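Local coordinates for protein probable oxidoreductase (Pseudomonas aeruginosa, PDB 4B7C) that is a probable NADP-dependent oxidoreductase of the medium-chain dehydrogenase/reductase family, whose physiological substrate is not established, at residues R62-P67 with V279-A284; Y138-D143 with V245-I250. All coordinates share one frame; numbering follows the deposited sequence.

In the fold
Contact 1 joins the N-terminal, GroES-like part of this chain to the nucleotide-binding domain, reaching from the loop 62-67 to the turns that follow strand 274-277; contact 2 packs a helix on the sheet within that domain, setting helix 132-145 against the end of the neighbouring strand 242-246. Their centres lie about 13 Å apart, and they touch through Tyr-283: its OH makes a probable hydrogen bond of 2.6 Å with OD2 of Asp-143, while its ring stacks with that of Phe-139. Both contacts also adjoin the second subunit. The C-terminal ends of the parallel strands, where both lie, are where relatives with this fold bind the dinucleotide, so both probably border the NADP cleft.

Contact 1. Residues R62-P67 with V279-A284; sequences RSYIPP and VVMDYA
Among the backbone bonds within 279-284, the segment that carries Val-279 and Met-281 to Tyr-64, the shortest runs from Tyr-283 N to Val-280 O at 2.9 Å, one of three i to i+3 bonds that wind 280-284 into 3-10 turns. Val-279 stands just ahead of this winding, at the exit of strand 274-277, and presents a methyl to the loop opposite. Its CG2 sits over the middle of the Tyr-64 ring, 3.8 Å from the centroid and 13° off the ring normal, a well-centred CH-pi contact. The other branch, CG1, reaches the rim atom CD2 of Tyr-64 at 4.0 Å. In Tyr-64, chi1 of 59° carries the ring toward 279-284, and chi2 near -90° turns its face to Val-279. Met-281 adds a looser apolar fringe: its SD approaches CD2 of Tyr-64 obliquely, and its CE stands 4.3 Å from CG2 of Ile-65.

Trp-57 of helix 53-58 touches both Tyr-64 and Ile-65. Val-270 of the second subunit packs on Tyr-64, and Arg-272 of that subunit forms a salt bridge with Asp-282, so the interdomain seam adjoins the dimer interface. Between the two segments themselves the seam is apolar, held by dispersion and one centred CH-pi contact with little directional demand, and without hydrogen bonds from one segment to the other.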
ATOM      1  N   ARG B  62     -10.306   1.981  17.535  1.00 60.11           N
ATOM      2  CA  ARG B  62      -9.069   1.255  17.716  1.00 59.01           C
ATOM      3  C   ARG B  62      -7.983   1.944  16.869  1.00 53.28           C
ATOM      4  O   ARG B  62      -8.212   2.272  15.714  1.00 52.40           O
ATOM      5  CB  ARG B  62      -9.296  -0.228  17.349  1.00 65.25           C
ATOM      6  CG  ARG B  62      -8.432  -1.261  18.090  1.00 72.08           C
ATOM      7  CD  ARG B  62      -6.981  -1.075  17.656  1.00 75.34           C
ATOM      8  NE  ARG B  62      -6.674  -1.509  16.287  1.00 79.93           N
ATOM      9  CZ  ARG B  62      -6.544  -2.779  15.903  1.00 81.31           C
ATOM     10  NH1 ARG B  62      -6.719  -3.778  16.765  1.00 80.95           N
ATOM     11  NH2 ARG B  62      -6.244  -3.052  14.639  1.00 80.51           N
ATOM     12  N   SER B  63      -6.817   2.184  17.468  1.00 47.07           N
ATOM     13  CA  SER B  63      -5.705   2.845  16.791  1.00 45.87           C
ATOM     14  C   SER B  63      -4.368   2.300  17.295  1.00 45.77           C
ATOM     15  O   SER B  63      -4.343   1.297  18.015  1.00 41.34           O
ATOM     16  CB  SER B  63      -5.796   4.345  17.038  1.00 46.39           C
ATOM     17  OG  SER B  63      -4.968   5.063  16.173  1.00 45.59           O
ATOM     18  N   TYR B  64      -3.261   2.940  16.897  1.00 44.88           N
ATOM     19  CA  TYR B  64      -1.918   2.498  17.311  1.00 44.84           C
ATOM     20  C   TYR B  64      -1.658   2.853  18.765  1.00 46.30           C
ATOM     21  O   TYR B  64      -0.787   2.262  19.407  1.00 44.06           O
ATOM     22  CB  TYR B  64      -0.793   3.043  16.394  1.00 48.15           C
ATOM     23  CG  TYR B  64      -0.703   4.551  16.305  1.00 51.04           C
ATOM     24  CD1 TYR B  64      -1.441   5.254  15.356  1.00 52.01           C
ATOM     25  CD2 TYR B  64       0.121   5.277  17.170  1.00 51.51           C
ATOM     26  CE1 TYR B  64      -1.369   6.638  15.280  1.00 55.69           C
ATOM     27  CE2 TYR B  64       0.198   6.662  17.104  1.00 56.88           C
ATOM     28  CZ  TYR B  64      -0.552   7.342  16.157  1.00 57.84           C
ATOM     29  OH  TYR B  64      -0.481   8.718  16.080  1.00 60.86           O
ATOM     30  N   ILE B  65      -2.413   3.824  19.277  1.00 46.42           N
ATOM     31  CA  ILE B  65      -2.456   4.076  20.726  1.00 47.59           C
ATOM     32  C   ILE B  65      -3.892   4.179  21.240  1.00 46.49           C
ATOM     33  O   ILE B  65      -4.767   4.700  20.550  1.00 44.46           O
ATOM     34  CB  ILE B  65      -1.639   5.317  21.108  1.00 49.98           C
ATOM     35  CG1 ILE B  65      -1.933   6.448  20.133  1.00 50.08           C
ATOM     36  CG2 ILE B  65      -0.156   4.963  21.066  1.00 53.15           C
ATOM     37  CD1 ILE B  65      -1.193   7.722  20.475  1.00 53.25           C
ATOM     38  N   PRO B  66      -4.150   3.676  22.459  1.00 45.38           N
ATOM     39  CA  PRO B  66      -5.534   3.681  22.934  1.00 44.17           C
ATOM     40  C   PRO B  66      -6.144   5.085  22.999  1.00 46.07           C
ATOM     41  O   PRO B  66      -5.437   6.052  23.271  1.00 45.10           O
ATOM     42  CB  PRO B  66      -5.428   3.078  24.341  1.00 44.15           C
ATOM     43  CG  PRO B  66      -4.159   2.307  24.345  1.00 46.68           C
ATOM     44  CD  PRO B  66      -3.233   3.061  23.438  1.00 45.65           C
ATOM     45  N   PRO B  67      -7.464   5.197  22.770  1.00 48.14           N
ATOM     46  CA  PRO B  67      -8.099   6.504  22.914  1.00 44.55           C
ATOM     47  C   PRO B  67      -7.943   7.059  24.322  1.00 41.93           C
ATOM     48  O   PRO B  67      -7.817   6.305  25.281  1.00 38.74           O
ATOM     49  CB  PRO B  67      -9.581   6.236  22.625  1.00 47.85           C
ATOM     50  CG  PRO B  67      -9.694   4.830  22.165  1.00 48.90           C
ATOM     51  CD  PRO B  67      -8.428   4.113  22.503  1.00 47.26           C
ATOM     52  N   VAL B 279       4.915   4.703  12.204  1.00 28.64           N
ATOM     53  CA  VAL B 279       4.674   5.421  13.452  1.00 30.36           C
ATOM     54  C   VAL B 279       6.037   5.675  14.120  1.00 29.42           C
ATOM     55  O   VAL B 279       6.867   4.763  14.208  1.00 27.08           O
ATOM     56  CB  VAL B 279       3.733   4.596  14.357  1.00 34.48           C
ATOM     57  CG1 VAL B 279       3.914   4.932  15.811  1.00 40.65           C
ATOM     58  CG2 VAL B 279       2.280   4.851  13.973  1.00 36.69           C
ATOM     59  N   VAL B 280       6.293   6.921  14.524  1.00 27.55           N
ATOM     60  CA  VAL B 280       7.658   7.336  14.929  1.00 27.75           C
ATOM     61  C   VAL B 280       8.176   6.565  16.147  1.00 26.34           C
ATOM     62  O   VAL B 280       9.361   6.284  16.244  1.00 27.25           O
ATOM     63  CB  VAL B 280       7.764   8.876  15.168  1.00 27.10           C
ATOM     64  CG1 VAL B 280       6.904   9.313  16.336  1.00 24.66           C
ATOM     65  CG2 VAL B 280       9.209   9.292  15.408  1.00 26.73           C
ATOM     66  N   MET B 281       7.289   6.186  17.050  1.00 29.31           N
ATOM     67  CA  MET B 281       7.719   5.465  18.261  1.00 32.56           C
ATOM     68  C   MET B 281       8.368   4.112  17.977  1.00 32.01           C
ATOM     69  O   MET B 281       9.150   3.617  18.784  1.00 31.60           O
ATOM     70  CB  MET B 281       6.555   5.280  19.219  1.00 38.05           C
ATOM     71  CG  MET B 281       5.670   4.009  18.883  1.00 46.61           C
ATOM     72  SD  MET B 281       3.838   3.942  19.217  1.00 56.00           S
ATOM     73  CE  MET B 281       3.825   3.365  20.919  1.00 51.99           C
ATOM     74  N   ASP B 282       8.059   3.531  16.821  1.00 28.88           N
ATOM     75  CA  ASP B 282       8.706   2.279  16.406  1.00 29.10           C
ATOM     76  C   ASP B 282      10.214   2.462  16.227  1.00 29.82           C
ATOM     77  O   ASP B 282      10.958   1.483  16.189  1.00 30.85           O
ATOM     78  CB  ASP B 282       8.103   1.729  15.104  1.00 27.83           C
ATOM     79  CG  ASP B 282       6.688   1.203  15.278  1.00 27.11           C
ATOM     80  OD1 ASP B 282       6.226   1.080  16.423  1.00 25.54           O
ATOM     81  OD2 ASP B 282       6.031   0.910  14.264  1.00 28.14           O
ATOM     82  N   TYR B 283      10.651   3.711  16.084  1.00 29.85           N
ATOM     83  CA  TYR B 283      12.067   4.027  15.848  1.00 29.97           C
ATOM     84  C   TYR B 283      12.808   4.544  17.098  1.00 29.81           C
ATOM     85  O   TYR B 283      13.939   5.011  16.992  1.00 30.16           O
ATOM     86  CB  TYR B 283      12.190   5.046  14.703  1.00 30.05           C
ATOM     87  CG  TYR B 283      11.798   4.498  13.356  1.00 28.90           C
ATOM     88  CD1 TYR B 283      10.465   4.483  12.956  1.00 29.89           C
ATOM     89  CD2 TYR B 283      12.741   3.954  12.496  1.00 28.35           C
ATOM     90  CE1 TYR B 283      10.084   3.971  11.720  1.00 28.36           C
ATOM     91  CE2 TYR B 283      12.363   3.432  11.268  1.00 29.17           C
ATOM     92  CZ  TYR B 283      11.020   3.444  10.895  1.00 28.45           C
ATOM     93  OH  TYR B 283      10.630   2.957   9.664  1.00 28.91           O
ATOM     94  N   ALA B 284      12.185   4.400  18.262  1.00 29.57           N
ATOM     95  CA  ALA B 284      12.716   4.925  19.531  1.00 30.96           C
ATOM     96  C   ALA B 284      14.187   4.591  19.766  1.00 33.06           C
ATOM     97  O   ALA B 284      14.948   5.445  20.190  1.00 32.23           O
ATOM     98  CB  ALA B 284      11.873   4.461  20.722  1.00 30.04           C
TER

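Contact 2. Residues Y138-D143 with V245-I250; sequences YFALLD and VLCGAI
The backbones of helix 138-143 and strand 245-246 come closest at Ala-140 and Val-245, whose CA atoms are 6.6 Å apart. This is the helix-on-sheet layering of a Rossmann fold: helix 132-145, which precedes the first strand of the parallel sheet at 152-155, lies against the end of its fifth strand in spatial order, 242-246. So close an approach is made possible by the small side chain of the helix residue. The CB of Ala-140 points at the sheet and meets two partners there, CG2 of Val-245 at 3.8 Å and the sulfur of Cys-247.

These partners are two residues apart, following the alternation of an extended chain: Val-245 and Cys-247 turn toward the helix, whereas Leu-246 between them turns away and packs on Tyr-265 of the second subunit. Val-245 lies with CG2 opposite its backbone N across the CA-CB bond, and that branch therefore reaches both the methyl of Ala-140 and, at 3.9 Å, O of Ala-140. The helix widens to a pi-type turn at 140-143, beginning at the very residue that makes the contact.

Phe-223 of the adjoining strand 219-224 touches Ala-140, Val-245 and Cys-247 alike, and adds to the apolar patch. Backbone bonds join Val-245 to Phe-222 and Asp-224, fixing the strand beneath the helix. Cys-247 lies just past the strand end; with its sulfur beside the backbone N (chi1 -70°), SG is brought to 3.4 Å from CB of Ala-140, a tight fit for sulfur and methyl.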
ATOM      1  N   TYR B 138      12.060  12.432   9.587  1.00 28.46           N
ATOM      2  CA  TYR B 138      13.365  11.807   9.402  1.00 28.25           C
ATOM      3  C   TYR B 138      13.244  10.313   9.096  1.00 28.46           C
ATOM      4  O   TYR B 138      13.743   9.834   8.068  1.00 28.75           O
ATOM      5  CB  TYR B 138      14.197  12.007  10.673  1.00 29.42           C
ATOM      6  CG  TYR B 138      15.617  11.529  10.583  1.00 29.83           C
ATOM      7  CD1 TYR B 138      16.629  12.377  10.133  1.00 29.83           C
ATOM      8  CD2 TYR B 138      15.968  10.242  10.990  1.00 30.31           C
ATOM      9  CE1 TYR B 138      17.937  11.942  10.061  1.00 29.15           C
ATOM     10  CE2 TYR B 138      17.282   9.802  10.925  1.00 31.10           C
ATOM     11  CZ  TYR B 138      18.259  10.657  10.458  1.00 31.55           C
ATOM     12  OH  TYR B 138      19.564  10.235  10.402  1.00 33.45           O
ATOM     13  N   PHE B 139      12.573   9.584   9.976  1.00 27.46           N
ATOM     14  CA  PHE B 139      12.492   8.128   9.818  1.00 28.79           C
ATOM     15  C   PHE B 139      11.520   7.702   8.712  1.00 28.54           C
ATOM     16  O   PHE B 139      11.818   6.796   7.946  1.00 30.46           O
ATOM     17  CB  PHE B 139      12.200   7.437  11.153  1.00 29.25           C
ATOM     18  CG  PHE B 139      13.355   7.499  12.103  1.00 28.87           C
ATOM     19  CD1 PHE B 139      14.512   6.799  11.836  1.00 29.63           C
ATOM     20  CD2 PHE B 139      13.304   8.296  13.230  1.00 29.86           C
ATOM     21  CE1 PHE B 139      15.601   6.883  12.685  1.00 30.11           C
ATOM     22  CE2 PHE B 139      14.393   8.392  14.081  1.00 31.11           C
ATOM     23  CZ  PHE B 139      15.540   7.685  13.810  1.00 29.79           C
ATOM     24  N   ALA B 140      10.388   8.373   8.616  1.00 29.34           N
ATOM     25  CA  ALA B 140       9.398   8.061   7.573  1.00 29.89           C
ATOM     26  C   ALA B 140       9.989   8.261   6.182  1.00 31.55           C
ATOM     27  O   ALA B 140       9.912   7.375   5.329  1.00 28.12           O
ATOM     28  CB  ALA B 140       8.146   8.885   7.759  1.00 28.57           C
ATOM     29  N   LEU B 141      10.634   9.406   5.965  1.00 32.43           N
ATOM     30  CA  LEU B 141      11.236   9.684   4.659  1.00 33.06           C
ATOM     31  C   LEU B 141      12.376   8.741   4.355  1.00 33.36           C
ATOM     32  O   LEU B 141      12.389   8.088   3.322  1.00 35.87           O
ATOM     33  CB  LEU B 141      11.743  11.135   4.552  1.00 34.21           C
ATOM     34  CG  LEU B 141      12.383  11.479   3.196  1.00 34.51           C
ATOM     35  CD1 LEU B 141      11.318  11.441   2.101  1.00 33.08           C
ATOM     36  CD2 LEU B 141      13.079  12.840   3.209  1.00 35.89           C
ATOM     37  N   LEU B 142      13.336   8.672   5.260  1.00 33.46           N
ATOM     38  CA  LEU B 142      14.586   7.961   4.987  1.00 32.70           C
ATOM     39  C   LEU B 142      14.486   6.438   5.078  1.00 32.53           C
ATOM     40  O   LEU B 142      15.087   5.723   4.273  1.00 32.52           O
ATOM     41  CB  LEU B 142      15.702   8.463   5.908  1.00 33.48           C
ATOM     42  CG  LEU B 142      16.034   9.961   5.793  1.00 35.37           C
ATOM     43  CD1 LEU B 142      17.114  10.350   6.804  1.00 32.59           C
ATOM     44  CD2 LEU B 142      16.444  10.325   4.371  1.00 35.24           C
ATOM     45  N   ASP B 143      13.750   5.937   6.061  1.00 33.16           N
ATOM     46  CA  ASP B 143      13.643   4.480   6.237  1.00 34.38           C
ATOM     47  C   ASP B 143      12.548   3.847   5.365  1.00 33.79           C
ATOM     48  O   ASP B 143      12.726   2.759   4.848  1.00 34.02           O
ATOM     49  CB  ASP B 143      13.423   4.104   7.700  1.00 35.16           C
ATOM     50  CG  ASP B 143      13.577   2.611   7.935  1.00 34.95           C
ATOM     51  OD1 ASP B 143      14.702   2.100   7.744  1.00 35.43           O
ATOM     52  OD2 ASP B 143      12.566   1.965   8.290  1.00 33.90           O
ATOM     53  N   VAL B 245       4.646   6.873   1.622  1.00 34.15           N
ATOM     54  CA  VAL B 245       4.698   6.711   3.067  1.00 33.66           C
ATOM     55  C   VAL B 245       3.540   7.440   3.713  1.00 33.25           C
ATOM     56  O   VAL B 245       3.336   8.639   3.495  1.00 34.03           O
ATOM     57  CB  VAL B 245       6.062   7.138   3.663  1.00 34.40           C
ATOM     58  CG1 VAL B 245       6.432   8.542   3.257  1.00 38.08           C
ATOM     59  CG2 VAL B 245       6.035   7.000   5.176  1.00 33.43           C
ATOM     60  N   LEU B 246       2.764   6.691   4.493  1.00 32.29           N
ATOM     61  CA  LEU B 246       1.615   7.228   5.201  1.00 31.65           C
ATOM     62  C   LEU B 246       1.992   7.542   6.652  1.00 31.89           C
ATOM     63  O   LEU B 246       2.344   6.640   7.427  1.00 30.72           O
ATOM     64  CB  LEU B 246       0.447   6.239   5.203  1.00 31.80           C
ATOM     65  CG  LEU B 246      -0.018   5.719   3.849  1.00 33.69           C
ATOM     66  CD1 LEU B 246      -1.172   4.739   4.080  1.00 31.69           C
ATOM     67  CD2 LEU B 246      -0.427   6.864   2.926  1.00 32.60           C
ATOM     68  N   CYS B 247       1.908   8.821   7.002  1.00 30.38           N
ATOM     69  CA  CYS B 247       2.205   9.295   8.361  1.00 31.10           C
ATOM     70  C   CYS B 247       0.986   9.825   9.081  1.00 30.97           C
ATOM     71  O   CYS B 247       0.971   9.910  10.304  1.00 30.60           O
ATOM     72  CB  CYS B 247       3.237  10.405   8.314  1.00 33.93           C
ATOM     73  SG  CYS B 247       4.851   9.801   7.861  1.00 35.85           S
ATOM     74  N   GLY B 248      -0.044  10.183   8.317  1.00 31.77           N
ATOM     75  CA  GLY B 248      -1.294  10.646   8.889  1.00 33.05           C
ATOM     76  C   GLY B 248      -2.322  10.966   7.817  1.00 34.46           C
ATOM     77  O   GLY B 248      -2.041  10.814   6.624  1.00 35.82           O
ATOM     78  N   ALA B 249      -3.500  11.410   8.254  1.00 37.15           N
ATOM     79  CA  ALA B 249      -4.592  11.844   7.361  1.00 40.60           C
ATOM     80  C   ALA B 249      -5.438  12.990   7.962  1.00 42.40           C
ATOM     81  O   ALA B 249      -6.583  12.805   8.413  1.00 44.78           O
ATOM     82  CB  ALA B 249      -5.475  10.655   7.001  1.00 40.41           C
ATOM     83  N   ILE B 250      -4.889  14.196   7.905  1.00 45.88           N
ATOM     84  CA  ILE B 250      -5.484  15.357   8.587  1.00 50.75           C
ATOM     85  C   ILE B 250      -6.842  15.745   7.998  1.00 49.07           C
ATOM     86  O   ILE B 250      -7.746  16.176   8.719  1.00 49.59           O
ATOM     87  CB  ILE B 250      -4.569  16.608   8.470  1.00 53.84           C
ATOM     88  CG1 ILE B 250      -3.268  16.443   9.257  1.00 56.26           C
ATOM     89  CG2 ILE B 250      -5.272  17.853   9.002  1.00 57.08           C
ATOM     90  CD1 ILE B 250      -2.141  17.362   8.825  1.00 54.40           C
TER